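Local coordinates for protein putative acyl-CoA dehydrogenase (Burkholderia xenovorans, PDB 5JSC) that belongs to the acyl-CoA dehydrogenase family of flavoproteins, binding flavin-adenine dinucleotide as an assembly of four chains, at residues 389-392 with 393-396. Residues are numbered along the deposited sequence; the frame is centred on the assembly and turned at random.
Sequences QLIV and GRDL. With FAD (flavin-adenine dinucleotide), chain M.
Arg394 folds back along helix 385-405 and lays its guanidinium over the preceding turn. The carbonyl oxygen of Leu390 lies 3.8 Å above the centre of that flat group, and the backbone N of Ile391 is offset toward its rim. A bend at the third torsion (chi3 -61°) turns the end of the chain back, bringing NH1 to 3.6 Å from Leu390 CB and NH2 to 4.0 Å from Ile391 CG1. Leu390 O is already engaged by Arg394 N at 2.9 Å in a nearly straight bond (N-H...O 166°), one of four successive i to i+4 bonds donated by Gly393 to Leu396; the guanidinium presents a face to this oxygen.

The close-packed side is apolar. Val392 is buried against Ala336 and Met337 of helix 332-356 and Ala305 of a second subunit; its CG1 also stands 4.3 Å from CD1 of Leu396, which rests on Arg333 and on Ala308 of that subunit. Asp395, by contrast, sends its carboxylate away to a salt bridge with Arg333, while Arg394 is the exposed residue, though it packs on Gln301 of the second subunit.

On the N-terminal side, Leu390 CD1 comes within 3.7 Å of FAD N1A. The chemistry implies a hydrocarbon contact for the adenine, while the positive guanidinium is probably favoured by the negative end of the Leu390 carbonyl dipole.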
# COMPACT_ATOMS: atom_id res chain seq x y z
N GLN C 389 -7.93 -8.41 -12.71
CA GLN C 389 -6.53 -8.05 -12.94
C GLN C 389 -5.93 -8.85 -14.08
O GLN C 389 -5.19 -8.32 -14.91
CB GLN C 389 -5.70 -8.29 -11.69
CG GLN C 389 -5.98 -7.42 -10.52
CD GLN C 389 -5.09 -7.80 -9.35
OE1 GLN C 389 -5.29 -8.85 -8.74
NE2 GLN C 389 -4.10 -6.98 -9.06
N LEU C 390 -6.20 -10.16 -14.10
CA LEU C 390 -5.63 -10.99 -15.15
C LEU C 390 -6.23 -10.67 -16.51
O LEU C 390 -5.53 -10.74 -17.53
CB LEU C 390 -5.83 -12.47 -14.80
CG LEU C 390 -5.10 -12.93 -13.54
CD1 LEU C 390 -5.59 -14.32 -13.14
CD2 LEU C 390 -3.59 -12.92 -13.76
N ILE C 391 -7.52 -10.30 -16.57
CA ILE C 391 -8.11 -9.85 -17.83
C ILE C 391 -7.33 -8.65 -18.36
O ILE C 391 -6.96 -8.60 -19.54
CB ILE C 391 -9.60 -9.51 -17.64
CG1 ILE C 391 -10.43 -10.77 -17.44
CG2 ILE C 391 -10.12 -8.69 -18.84
CD1 ILE C 391 -11.84 -10.49 -16.94
N VAL C 392 -7.07 -7.67 -17.50
CA VAL C 392 -6.38 -6.47 -17.94
C VAL C 392 -4.95 -6.80 -18.36
O VAL C 392 -4.49 -6.36 -19.42
CB VAL C 392 -6.41 -5.40 -16.83
CG1 VAL C 392 -5.54 -4.22 -17.22
CG2 VAL C 392 -7.86 -4.95 -16.56
N GLY C 393 -4.23 -7.57 -17.54
CA GLY C 393 -2.84 -7.88 -17.86
C GLY C 393 -2.69 -8.67 -19.14
O GLY C 393 -1.82 -8.38 -19.96
N ARG C 394 -3.55 -9.68 -19.33
CA ARG C 394 -3.51 -10.44 -20.58
C ARG C 394 -3.83 -9.54 -21.77
O ARG C 394 -3.25 -9.71 -22.85
CB ARG C 394 -4.49 -11.61 -20.52
CG ARG C 394 -4.01 -12.79 -19.71
CD ARG C 394 -4.86 -14.03 -20.03
NE ARG C 394 -6.27 -13.82 -19.70
CZ ARG C 394 -6.83 -14.16 -18.55
NH1 ARG C 394 -6.12 -14.76 -17.60
NH2 ARG C 394 -8.12 -13.93 -18.34
N ASP C 395 -4.76 -8.59 -21.60
CA ASP C 395 -5.13 -7.74 -22.73
C ASP C 395 -3.99 -6.81 -23.12
O ASP C 395 -3.81 -6.53 -24.31
CB ASP C 395 -6.39 -6.95 -22.39
CG ASP C 395 -6.98 -6.25 -23.59
OD1 ASP C 395 -7.43 -6.95 -24.51
OD2 ASP C 395 -6.98 -5.00 -23.62
N LEU C 396 -3.22 -6.34 -22.14
CA LEU C 396 -2.05 -5.51 -22.43
C LEU C 396 -1.03 -6.26 -23.28
O LEU C 396 -0.47 -5.70 -24.23
CB LEU C 396 -1.40 -5.06 -21.12
CG LEU C 396 -2.20 -4.08 -20.27
CD1 LEU C 396 -1.60 -4.02 -18.90
CD2 LEU C 396 -2.18 -2.70 -20.91
PA FAD M . -13.34 -19.45 -6.63
O1A FAD M . -13.62 -19.59 -8.08
O2A FAD M . -13.00 -20.72 -5.86
O5B FAD M . -12.17 -18.39 -6.46
C5B FAD M . -11.62 -18.14 -5.15
C4B FAD M . -10.67 -16.98 -5.31
O4B FAD M . -9.58 -17.38 -6.17
C3B FAD M . -11.24 -15.77 -6.03
O3B FAD M . -12.06 -14.95 -5.18
C2B FAD M . -9.97 -15.06 -6.51
O2B FAD M . -9.43 -14.26 -5.46
C1B FAD M . -9.03 -16.24 -6.80
N9A FAD M . -8.84 -16.56 -8.21
C8A FAD M . -9.80 -16.91 -9.12
N7A FAD M . -9.33 -17.23 -10.30
C5A FAD M . -7.96 -17.08 -10.15
C6A FAD M . -6.88 -17.29 -11.04
N6A FAD M . -7.03 -17.68 -12.31
N1A FAD M . -5.63 -17.05 -10.58
C2A FAD M . -5.48 -16.64 -9.32
N3A FAD M . -6.42 -16.41 -8.39
C4A FAD M . -7.64 -16.66 -8.87
N1 FAD M . -23.02 -16.13 -9.24
C2 FAD M . -24.00 -16.29 -10.19
O2 FAD M . -23.89 -17.12 -11.10
N3 FAD M . -25.13 -15.53 -10.12
C4 FAD M . -25.41 -14.57 -9.16
O4 FAD M . -26.50 -14.01 -9.15
C4X FAD M . -24.37 -14.38 -8.19
N5 FAD M . -24.59 -13.54 -7.22
C5X FAD M . -23.68 -13.51 -6.18
C6 FAD M . -23.98 -12.73 -5.06
C7 FAD M . -23.15 -12.74 -3.94
C7M FAD M . -23.54 -11.92 -2.73
C8 FAD M . -21.98 -13.52 -3.95
C8M FAD M . -21.06 -13.57 -2.75
C9 FAD M . -21.68 -14.28 -5.07
C9A FAD M . -22.52 -14.29 -6.18
N10 FAD M . -22.28 -15.12 -7.29
C10 FAD M . -23.21 -15.22 -8.30
C1' FAD M . -21.11 -16.01 -7.29
C2' FAD M . -19.81 -15.30 -7.64
O2' FAD M . -19.79 -14.93 -9.02
C3' FAD M . -18.63 -16.23 -7.34
O3' FAD M . -18.59 -16.35 -5.92
C4' FAD M . -17.29 -15.71 -7.85
O4' FAD M . -17.26 -15.82 -9.28
C5' FAD M . -16.13 -16.47 -7.25
O5' FAD M . -16.32 -17.87 -7.53
P FAD M . -16.12 -18.89 -6.28
O1P FAD M . -16.91 -18.45 -5.10
O2P FAD M . -16.38 -20.29 -6.74
O3P FAD M . -14.57 -18.75 -5.91